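Local coordinates for protein VMB-1 (Vibrio alginolyticus, PDB 6JV4) that probably hydrolyses the beta-lactam ring of antibiotics to a substituted beta-amino acid, as a zinc-dependent subclass B1 metallo-beta-lactamase, at residues A142-E146 with D178-W184; I149-L153 with Y195-K199. One frame throughout, in Å; residues are numbered along the deposited sequence.

Contact 1: A142-E146 with D178-W184; sequences AGHTE and DANISEW. With ZN (zinc ion), chain E.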
loop_
_atom_site.group_PDB
_atom_site.type_symbol
_atom_site.label_atom_id
_atom_site.label_comp_id
_atom_site.label_asym_id
_atom_site.label_seq_id
_atom_site.Cartn_x
_atom_site.Cartn_y
_atom_site.Cartn_z
ATOM N N ALA A 142 -8.559 -12.103 1.887
ATOM C CA ALA A 142 -7.163 -12.525 1.612
ATOM C C ALA A 142 -6.824 -12.467 0.125
ATOM O O ALA A 142 -7.720 -12.693 -0.753
ATOM C CB ALA A 142 -7.000 -13.899 2.193
ATOM N N GLY A 143 -5.553 -12.236 -0.176
ATOM C CA GLY A 143 -5.030 -12.365 -1.546
ATOM C C GLY A 143 -3.539 -12.557 -1.499
ATOM O O GLY A 143 -3.063 -13.667 -1.211
ATOM N N HIS A 144 -2.814 -11.494 -1.738
ATOM C CA HIS A 144 -1.340 -11.489 -1.604
ATOM C C HIS A 144 -0.941 -11.952 -0.197
ATOM O O HIS A 144 0.054 -12.722 -0.053
ATOM C CB HIS A 144 -0.825 -10.111 -1.933
ATOM C CG HIS A 144 0.612 -9.944 -1.586
ATOM N ND1 HIS A 144 1.605 -10.577 -2.303
ATOM C CD2 HIS A 144 1.224 -9.282 -0.583
ATOM C CE1 HIS A 144 2.770 -10.220 -1.777
ATOM N NE2 HIS A 144 2.581 -9.435 -0.753
ATOM N N THR A 145 -1.660 -11.476 0.808
ATOM C CA THR A 145 -1.523 -11.918 2.192
ATOM C C THR A 145 -2.934 -12.014 2.785
ATOM O O THR A 145 -3.901 -11.530 2.196
ATOM C CB THR A 145 -0.625 -11.010 3.036
ATOM O OG1 THR A 145 -1.217 -9.712 2.949
ATOM C CG2 THR A 145 0.817 -10.968 2.593
ATOM N N GLU A 146 -3.007 -12.594 3.960
ATOM C CA GLU A 146 -4.271 -12.722 4.705
ATOM C C GLU A 146 -4.813 -11.324 5.003
ATOM O O GLU A 146 -6.060 -11.165 5.047
ATOM C CB GLU A 146 -3.930 -13.462 6.005
ATOM C CG GLU A 146 -5.045 -13.579 6.979
ATOM C CD GLU A 146 -4.643 -14.215 8.322
ATOM O OE1 GLU A 146 -3.474 -14.670 8.485
ATOM O OE2 GLU A 146 -5.532 -14.341 9.163
ATOM N N ASP A 178 2.941 -16.263 1.491
ATOM C CA ASP A 178 1.942 -15.877 2.494
ATOM C C ASP A 178 0.592 -15.617 1.824
ATOM O O ASP A 178 -0.343 -15.157 2.524
ATOM C CB ASP A 178 2.399 -14.623 3.254
ATOM C CG ASP A 178 3.645 -14.887 4.095
ATOM O OD1 ASP A 178 3.645 -15.954 4.743
ATOM O OD2 ASP A 178 4.530 -14.027 4.116
ATOM N N ALA A 179 0.446 -16.006 0.559
ATOM C CA ALA A 179 -0.782 -15.707 -0.224
ATOM C C ALA A 179 -1.888 -16.760 -0.023
ATOM O O ALA A 179 -1.626 -17.914 0.438
ATOM C CB ALA A 179 -0.406 -15.593 -1.673
ATOM N N ASN A 180 -3.118 -16.365 -0.314
ATOM C CA ASN A 180 -4.314 -17.216 -0.375
ATOM C C ASN A 180 -4.772 -17.165 -1.829
ATOM O O ASN A 180 -5.613 -16.279 -2.164
ATOM C CB ASN A 180 -5.386 -16.780 0.594
ATOM C CG ASN A 180 -6.463 -17.815 0.715
ATOM O OD1 ASN A 180 -6.781 -18.494 -0.267
ATOM N ND2 ASN A 180 -7.064 -17.868 1.896
ATOM N N ILE A 181 -4.174 -18.012 -2.659
ATOM C CA ILE A 181 -4.448 -17.953 -4.120
ATOM C C ILE A 181 -5.929 -18.257 -4.387
ATOM O O ILE A 181 -6.493 -17.609 -5.323
ATOM C CB ILE A 181 -3.466 -18.825 -4.917
ATOM C CG1 ILE A 181 -2.074 -18.196 -4.849
ATOM C CG2 ILE A 181 -3.921 -18.977 -6.354
ATOM C CD1 ILE A 181 -0.944 -19.104 -5.321
ATOM N N SER A 182 -6.532 -19.221 -3.651
ATOM C CA SER A 182 -7.955 -19.606 -3.820
ATOM C C SER A 182 -8.875 -18.437 -3.540
ATOM O O SER A 182 -9.857 -18.313 -4.244
ATOM C CB SER A 182 -8.335 -20.780 -2.925
ATOM O OG SER A 182 -7.663 -21.899 -3.468
ATOM N N GLU A 183 -8.573 -17.621 -2.535
ATOM C CA GLU A 183 -9.476 -16.529 -2.102
ATOM C C GLU A 183 -9.245 -15.304 -2.986
ATOM O O GLU A 183 -10.202 -14.507 -3.147
ATOM C CB GLU A 183 -9.293 -16.189 -0.622
ATOM C CG GLU A 183 -10.407 -15.342 -0.049
ATOM C CD GLU A 183 -11.802 -15.984 -0.020
ATOM O OE1 GLU A 183 -11.907 -17.227 -0.240
ATOM O OE2 GLU A 183 -12.784 -15.219 0.045
ATOM N N TRP A 184 -8.045 -15.117 -3.529
ATOM C CA TRP A 184 -7.672 -13.830 -4.153
ATOM C C TRP A 184 -8.692 -13.372 -5.202
ATOM O O TRP A 184 -9.062 -12.210 -5.251
ATOM C CB TRP A 184 -6.275 -13.930 -4.735
ATOM C CG TRP A 184 -5.507 -12.652 -4.909
ATOM C CD1 TRP A 184 -5.972 -11.367 -5.120
ATOM C CD2 TRP A 184 -4.084 -12.566 -4.979
ATOM N NE1 TRP A 184 -4.934 -10.505 -5.315
ATOM C CE2 TRP A 184 -3.760 -11.210 -5.224
ATOM C CE3 TRP A 184 -3.046 -13.504 -4.833
ATOM C CZ2 TRP A 184 -2.457 -10.762 -5.364
ATOM C CZ3 TRP A 184 -1.762 -13.032 -4.870
ATOM C CH2 TRP A 184 -1.471 -11.709 -5.163
HETATM ZN ZN ZN E . 3.982 -8.538 0.412
HETATM O O HOH W 1 2.648 -13.651 -0.123
HETATM O O HOH W 2 -0.641 -13.911 4.947
#

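Contact 2: I149-L153 with Y195-K199; sequences IVVWL and YPDAK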
loop_
_atom_site.group_PDB
_atom_site.type_symbol
_atom_site.label_atom_id
_atom_site.label_comp_id
_atom_site.label_asym_id
_atom_site.label_seq_id
_atom_site.Cartn_x
_atom_site.Cartn_y
_atom_site.Cartn_z
ATOM N N ILE A 149 -4.969 -4.783 2.766
ATOM C CA ILE A 149 -6.060 -3.791 2.575
ATOM C C ILE A 149 -5.772 -2.929 1.364
ATOM O O ILE A 149 -4.621 -2.799 0.920
ATOM C CB ILE A 149 -6.203 -2.915 3.847
ATOM C CG1 ILE A 149 -4.896 -2.288 4.279
ATOM C CG2 ILE A 149 -6.815 -3.737 4.977
ATOM C CD1 ILE A 149 -5.039 -1.173 5.309
ATOM N N VAL A 150 -6.824 -2.283 0.856
ATOM C CA VAL A 150 -6.668 -1.250 -0.176
ATOM C C VAL A 150 -7.125 0.079 0.430
ATOM O O VAL A 150 -7.849 0.088 1.446
ATOM C CB VAL A 150 -7.441 -1.616 -1.454
ATOM C CG1 VAL A 150 -6.947 -2.940 -2.036
ATOM C CG2 VAL A 150 -8.950 -1.606 -1.232
ATOM N N VAL A 151 -6.726 1.147 -0.228
ATOM C CA VAL A 151 -7.069 2.496 0.268
ATOM C C VAL A 151 -7.620 3.279 -0.905
ATOM O O VAL A 151 -6.948 3.363 -1.934
ATOM C CB VAL A 151 -5.883 3.196 0.924
ATOM C CG1 VAL A 151 -6.346 4.517 1.540
ATOM C CG2 VAL A 151 -5.218 2.293 1.957
ATOM N N TRP A 152 -8.821 3.814 -0.733
ATOM C CA TRP A 152 -9.541 4.601 -1.750
ATOM C C TRP A 152 -9.479 6.082 -1.458
ATOM O O TRP A 152 -9.699 6.440 -0.324
ATOM C CB TRP A 152 -10.997 4.145 -1.761
ATOM C CG TRP A 152 -11.931 4.879 -2.680
ATOM C CD1 TRP A 152 -13.087 5.479 -2.273
ATOM C CD2 TRP A 152 -11.916 4.978 -4.118
ATOM N NE1 TRP A 152 -13.781 5.969 -3.352
ATOM C CE2 TRP A 152 -13.075 5.693 -4.498
ATOM C CE3 TRP A 152 -11.054 4.543 -5.137
ATOM C CZ2 TRP A 152 -13.417 5.901 -5.836
ATOM C CZ3 TRP A 152 -11.359 4.801 -6.451
ATOM C CH2 TRP A 152 -12.541 5.470 -6.811
ATOM N N LEU A 153 -9.150 6.887 -2.464
ATOM C CA LEU A 153 -9.085 8.357 -2.340
ATOM C C LEU A 153 -10.248 8.880 -3.179
ATOM O O LEU A 153 -10.132 8.980 -4.392
ATOM C CB LEU A 153 -7.737 8.851 -2.856
ATOM C CG LEU A 153 -6.504 8.217 -2.223
ATOM C CD1 LEU A 153 -5.215 8.875 -2.743
ATOM C CD2 LEU A 153 -6.558 8.239 -0.732
ATOM N N TYR A 195 -15.457 -0.303 -6.562
ATOM C CA TYR A 195 -14.789 0.861 -7.173
ATOM C C TYR A 195 -14.861 0.775 -8.694
ATOM O O TYR A 195 -13.839 0.890 -9.382
ATOM C CB TYR A 195 -13.346 0.977 -6.689
ATOM C CG TYR A 195 -13.191 0.938 -5.196
ATOM C CD1 TYR A 195 -13.575 1.993 -4.396
ATOM C CD2 TYR A 195 -12.611 -0.158 -4.595
ATOM C CE1 TYR A 195 -13.457 1.931 -3.019
ATOM C CE2 TYR A 195 -12.446 -0.212 -3.232
ATOM C CZ TYR A 195 -12.859 0.834 -2.439
ATOM O OH TYR A 195 -12.729 0.834 -1.088
ATOM N N PRO A 196 -16.087 0.758 -9.280
ATOM C CA PRO A 196 -16.217 0.816 -10.740
ATOM C C PRO A 196 -15.753 2.162 -11.302
ATOM O O PRO A 196 -15.496 2.238 -12.498
ATOM C CB PRO A 196 -17.742 0.631 -10.926
ATOM C CG PRO A 196 -18.328 1.225 -9.715
ATOM C CD PRO A 196 -17.399 0.717 -8.612
ATOM N N ASP A 197 -15.683 3.188 -10.442
ATOM C CA ASP A 197 -15.315 4.574 -10.776
ATOM C C ASP A 197 -13.820 4.824 -10.576
ATOM O O ASP A 197 -13.401 5.967 -10.681
ATOM C CB ASP A 197 -16.155 5.551 -9.966
ATOM C CG ASP A 197 -16.195 5.366 -8.456
ATOM O OD1 ASP A 197 -15.911 4.249 -7.937
ATOM O OD2 ASP A 197 -16.570 6.333 -7.800
ATOM N N ALA A 198 -13.014 3.804 -10.232
ATOM C CA ALA A 198 -11.555 4.001 -10.105
ATOM C C ALA A 198 -10.975 4.544 -11.422
ATOM O O ALA A 198 -11.199 3.935 -12.479
ATOM C CB ALA A 198 -10.890 2.713 -9.685
ATOM N N LYS A 199 -10.190 5.596 -11.319
ATOM C CA LYS A 199 -9.517 6.188 -12.498
ATOM C C LYS A 199 -8.067 5.752 -12.562
ATOM O O LYS A 199 -7.557 5.611 -13.682
ATOM C CB LYS A 199 -9.666 7.701 -12.479
ATOM C CG LYS A 199 -11.118 8.120 -12.667
ATOM C CD LYS A 199 -11.751 7.636 -13.984
ATOM C CE LYS A 199 -13.134 8.226 -14.235
ATOM N NZ LYS A 199 -14.169 7.553 -13.415
#

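Contact 1: A142-E146 with D178-W184
Trp-184 lies flat under the backbone turn at Gly-143 and His-144. CA of Gly-143 sits over the five-membered half of the indole, 3.6 Å from its centroid and 22° off the ring normal, a CH-pi contact, and the backbone N of His-144 rides above the middle of the same face. The indole NE1 is taken by Phe-164 O. At the far end, CH2 of Trp-184 meets CB of His-144 at 3.7 Å and lies at the edge of the imidazole. CG anti to the backbone N (chi1 169°) turns that imidazole so that NE2 meets the zinc at 2.0 Å, shared with His-82 and His-84. One backbone hydrogen bond, Asn-180 N to Gly-143 O at 2.8 Å, joins the two segments. Asn-180 OD1 then accepts from Glu-183 N, an Asx motif at the approach to helix 184-194, while Asn-180 CB packs on CB of Ala-142. One water bridges His-144 O and Asp-178 N, and another links Asp-178 O to Glu-146 N. Asp-178 OD2 reaches His-84 NE2, a second-shell hydrogen bond to a zinc ligand. Such an arrangement, one histidine of the three-histidine zinc site backed by its second shell, belongs to the B1 metallo-beta-lactamase active site.

Contact 2: I149-L153 with Y195-K199
This is aromatic packing between a strand and the turn that follows a helix, on a face of the five-stranded sheet of the metallo-beta-lactamase alpha-beta/beta-alpha fold. Trp-152 projects from strand 150-153, and Tyr-195 follows directly on the end of helix 184-194. No hydrogen bond joins the two segments, so the contact rests on side-chain packing. Tyr-195 brings one side of its ring over a face of the indole: CD1 lies 3.4 Å above the plane near its centre, and CE1 comes to 3.3 Å from CG of Trp-152. The planes are inclined by 37° with the centroid of the five-membered ring 4.5 Å from that of the phenol, an oblique pair in which the phenol heads back toward the strand as the indole heads out to the turn. Trp-152 reaches the turn because its CG stands anti to the backbone N (chi1 177°), which carries the indole out from the strand. Two residues before it, Val-150 points to the same side and touches the other flank of the phenol, CG2 to CE2 at 4.3 Å. Leu-159 of the adjacent strand 158-162 touches both aromatic side chains, and Phe-138 of strand 135-138 meets Tyr-195. Residues 195-198 form a type I turn, closed by Ala-198 N to Tyr-195 O, and it bends round the six-membered end of the indole. There Ala-198 CA approaches the ring edge at CH2, while the carboxylate of Asp-197, turned 43° from the indole plane, places OD1 3.7 Å from Trp-152 CZ2.

How the contacts relate
From the N terminus, the chain leaves strand 135-138 through the loop holding 142-146, then enters strand 150-153 with 149-153. It returns along strand 158-162 and arrives at 178-184, where contact 1 closes a loop with 31 residues between its segments. Helix 184-194 then leads to 195-199, and contact 2 closes a loop with 41 between. The segments alternate along the sequence, so the two loops cross, and neither encloses the other. Their centres lie 19 Å apart, one near either end of helix 184-194: contact 1 ties its start to the zinc-binding loop, contact 2 joins its exit to the five-stranded sheet.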